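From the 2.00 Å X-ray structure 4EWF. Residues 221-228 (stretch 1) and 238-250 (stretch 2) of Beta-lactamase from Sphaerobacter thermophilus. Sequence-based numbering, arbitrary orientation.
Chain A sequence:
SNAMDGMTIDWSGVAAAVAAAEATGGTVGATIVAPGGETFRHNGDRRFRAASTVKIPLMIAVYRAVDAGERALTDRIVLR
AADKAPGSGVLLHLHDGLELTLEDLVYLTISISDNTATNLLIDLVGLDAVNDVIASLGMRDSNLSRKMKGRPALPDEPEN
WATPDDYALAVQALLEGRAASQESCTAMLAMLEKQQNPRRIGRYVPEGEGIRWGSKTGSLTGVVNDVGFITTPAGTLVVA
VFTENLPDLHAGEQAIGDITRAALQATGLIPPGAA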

# COMPACT_ATOMS: atom_id res chain seq x y z
N THR A 221 -12.36 -8.89 4.88
CA THR A 221 -12.55 -10.30 5.21
C THR A 221 -11.99 -11.15 4.04
O THR A 221 -12.28 -10.87 2.87
CB THR A 221 -14.02 -10.64 5.62
OG1 THR A 221 -14.25 -12.05 5.47
CG2 THR A 221 -15.02 -9.87 4.81
N GLY A 222 -11.15 -12.13 4.37
CA GLY A 222 -10.49 -12.97 3.37
C GLY A 222 -9.39 -12.27 2.57
O GLY A 222 -8.86 -12.82 1.60
N VAL A 223 -9.02 -11.06 2.98
CA VAL A 223 -8.04 -10.29 2.21
C VAL A 223 -6.98 -9.64 3.10
O VAL A 223 -7.31 -8.85 3.98
CB VAL A 223 -8.71 -9.19 1.37
CG1 VAL A 223 -7.64 -8.30 0.75
CG2 VAL A 223 -9.58 -9.82 0.26
N VAL A 224 -5.71 -9.97 2.86
CA VAL A 224 -4.61 -9.35 3.61
C VAL A 224 -3.48 -8.95 2.66
O VAL A 224 -2.85 -9.81 2.03
CB VAL A 224 -4.10 -10.28 4.74
CG1 VAL A 224 -2.97 -9.60 5.57
CG2 VAL A 224 -5.26 -10.71 5.65
N ASN A 225 -3.27 -7.64 2.51
CA ASN A 225 -2.27 -7.11 1.57
C ASN A 225 -1.31 -6.16 2.28
O ASN A 225 -1.65 -5.59 3.33
CB ASN A 225 -2.94 -6.31 0.42
CG ASN A 225 -4.13 -7.02 -0.21
OD1 ASN A 225 -4.15 -8.24 -0.33
ND2 ASN A 225 -5.12 -6.23 -0.64
N ASP A 226 -0.13 -5.97 1.69
CA ASP A 226 0.79 -4.90 2.11
C ASP A 226 1.68 -4.52 0.93
O ASP A 226 2.19 -5.39 0.21
CB ASP A 226 1.62 -5.33 3.33
CG ASP A 226 2.13 -4.13 4.16
OD1 ASP A 226 1.71 -2.98 3.90
OD2 ASP A 226 2.96 -4.35 5.07
N VAL A 227 1.84 -3.23 0.69
CA VAL A 227 2.60 -2.74 -0.45
C VAL A 227 3.56 -1.68 0.04
O VAL A 227 3.14 -0.70 0.64
CB VAL A 227 1.68 -2.10 -1.51
CG1 VAL A 227 2.52 -1.37 -2.58
CG2 VAL A 227 0.75 -3.14 -2.14
N GLY A 228 4.86 -1.87 -0.19
CA GLY A 228 5.79 -0.86 0.30
C GLY A 228 7.24 -1.07 -0.06
O GLY A 228 7.56 -1.73 -1.06
N VAL A 238 11.68 -3.43 -3.11
CA VAL A 238 10.26 -3.11 -3.32
C VAL A 238 9.41 -4.36 -3.12
O VAL A 238 9.72 -5.41 -3.67
CB VAL A 238 10.00 -2.53 -4.73
CG1 VAL A 238 8.51 -2.34 -4.96
CG2 VAL A 238 10.76 -1.21 -4.91
N VAL A 239 8.35 -4.25 -2.33
CA VAL A 239 7.53 -5.40 -1.98
C VAL A 239 6.03 -5.13 -2.16
O VAL A 239 5.46 -4.27 -1.51
CB VAL A 239 7.78 -5.82 -0.51
CG1 VAL A 239 6.84 -6.98 -0.12
CG2 VAL A 239 9.25 -6.18 -0.33
N ALA A 240 5.40 -5.88 -3.05
CA ALA A 240 3.95 -5.81 -3.21
C ALA A 240 3.37 -7.22 -3.07
O ALA A 240 3.53 -8.06 -3.95
CB ALA A 240 3.59 -5.18 -4.57
N VAL A 241 2.73 -7.49 -1.94
CA VAL A 241 2.17 -8.81 -1.69
C VAL A 241 0.69 -8.70 -1.41
O VAL A 241 0.27 -7.92 -0.56
CB VAL A 241 2.87 -9.50 -0.51
CG1 VAL A 241 2.24 -10.86 -0.21
CG2 VAL A 241 4.36 -9.65 -0.82
N PHE A 242 -0.10 -9.47 -2.15
CA PHE A 242 -1.54 -9.57 -1.95
C PHE A 242 -1.87 -10.98 -1.54
O PHE A 242 -1.32 -11.94 -2.09
CB PHE A 242 -2.28 -9.17 -3.24
CG PHE A 242 -2.14 -7.71 -3.56
CD1 PHE A 242 -3.19 -6.84 -3.32
CD2 PHE A 242 -0.94 -7.19 -4.03
CE1 PHE A 242 -3.07 -5.47 -3.60
CE2 PHE A 242 -0.80 -5.82 -4.31
CZ PHE A 242 -1.88 -4.96 -4.08
N THR A 243 -2.76 -11.14 -0.56
CA THR A 243 -3.18 -12.49 -0.20
C THR A 243 -4.69 -12.57 -0.08
O THR A 243 -5.35 -11.62 0.33
CB THR A 243 -2.53 -13.04 1.11
OG1 THR A 243 -3.25 -12.57 2.25
CG2 THR A 243 -1.05 -12.68 1.22
N GLU A 244 -5.23 -13.73 -0.42
CA GLU A 244 -6.65 -13.91 -0.52
C GLU A 244 -7.02 -15.29 -0.01
O GLU A 244 -6.40 -16.30 -0.37
CB GLU A 244 -7.00 -13.74 -2.01
CG GLU A 244 -8.32 -14.18 -2.49
CD GLU A 244 -8.42 -13.98 -4.00
OE1 GLU A 244 -8.21 -12.84 -4.45
OE2 GLU A 244 -8.69 -14.96 -4.72
N ASN A 245 -8.04 -15.34 0.85
CA ASN A 245 -8.55 -16.60 1.37
C ASN A 245 -7.56 -17.45 2.17
O ASN A 245 -7.73 -18.67 2.24
CB ASN A 245 -9.13 -17.45 0.23
CG ASN A 245 -10.27 -16.76 -0.46
OD1 ASN A 245 -11.11 -16.14 0.19
ND2 ASN A 245 -10.27 -16.80 -1.79
N LEU A 246 -6.54 -16.84 2.77
CA LEU A 246 -5.78 -17.54 3.80
C LEU A 246 -6.71 -17.80 4.98
O LEU A 246 -7.80 -17.24 5.04
CB LEU A 246 -4.53 -16.76 4.22
CG LEU A 246 -3.50 -16.41 3.13
CD1 LEU A 246 -2.10 -16.24 3.72
CD2 LEU A 246 -3.49 -17.42 2.04
N PRO A 247 -6.29 -18.64 5.93
CA PRO A 247 -7.25 -19.05 6.96
C PRO A 247 -7.82 -17.92 7.83
O PRO A 247 -8.98 -17.97 8.21
CB PRO A 247 -6.45 -20.03 7.81
CG PRO A 247 -5.49 -20.64 6.82
CD PRO A 247 -5.07 -19.47 5.96
N ASP A 248 -7.01 -16.91 8.12
CA ASP A 248 -7.46 -15.82 8.98
C ASP A 248 -6.47 -14.67 8.91
O ASP A 248 -5.45 -14.75 8.22
CB ASP A 248 -7.63 -16.29 10.44
CG ASP A 248 -6.45 -17.13 10.94
OD1 ASP A 248 -5.28 -16.79 10.64
OD2 ASP A 248 -6.70 -18.14 11.63
N LEU A 249 -6.79 -13.59 9.63
CA LEU A 249 -5.94 -12.41 9.62
C LEU A 249 -4.51 -12.75 10.03
O LEU A 249 -3.55 -12.34 9.38
CB LEU A 249 -6.53 -11.33 10.53
CG LEU A 249 -5.61 -10.13 10.81
CD1 LEU A 249 -5.37 -9.33 9.51
CD2 LEU A 249 -6.20 -9.24 11.94
N HIS A 250 -4.37 -13.50 11.12
CA HIS A 250 -3.04 -13.89 11.61
C HIS A 250 -2.23 -14.59 10.51
O HIS A 250 -1.04 -14.32 10.32
CB HIS A 250 -3.16 -14.81 12.81
CG HIS A 250 -1.87 -15.45 13.20
ND1 HIS A 250 -1.48 -16.69 12.74
CD2 HIS A 250 -0.87 -15.02 14.02
CE1 HIS A 250 -0.30 -17.00 13.25
NE2 HIS A 250 0.10 -16.00 14.02
O HOH W 1 -5.87 -13.82 2.87
O HOH W 2 -11.22 -13.12 -0.47
O HOH W 3 -5.93 -9.86 -1.80

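Residues 223-228 and 238-244 are neighbouring antiparallel strands, joined chiefly by hydrogen bonds between backbone amides and carbonyls. At one end the ladder is regular: G228 N donates to V239 O (2.8 Å) and V239 N to G228 O (2.9 Å), while D226 N donates to V241 O (3.0 Å) and V241 N to D226 O (3.1 Å), all nearly straight. Between these pairs V227 turns its CA hydrogen toward V239 O, and one step past the D226/V241 pair N225 does the same toward V241 O.

The pattern loosens at T243. V224 N still donates well to T243 O (3.0 Å), but the return bond from T243 N to V224 O, 2.9 Å long, is bent to 127° and weak. Side chains make up the difference. T243 OG1 donates to V224 O (2.8 Å), which a threonine in the p rotamer can do from beside its own backbone, and N225 OD1 accepts from T243 N at 3.2 Å. Asparagine suits this buried site because its amide offers both an acceptor and a donor: OD1 also receives a water that bridges to T243 O, and ND2 is satisfied elsewhere in the structure. D226 likewise has both carboxylate oxygens hydrogen-bonded elsewhere.

Beyond the strands, N245 N donates to G222 O (2.8 Å). G222 has a positive phi, which favours glycine. One water links T243 OG1 to L246 N, accepting from the latter, and another donates to N245 OD1; each also makes a weak bond to G222 O.

Side chains pack on both faces of the sheet. V227 CG2 packs against F242 CZ at 3.7 Å and A240 CB at 4.3 Å, on the face that also carries N225, whose CG lies 3.3 Å from F242 CD1. On the other face, V224 CG2 meets L249 CD1 at 4.1 Å, a leucine whose end reaches back from the following helix.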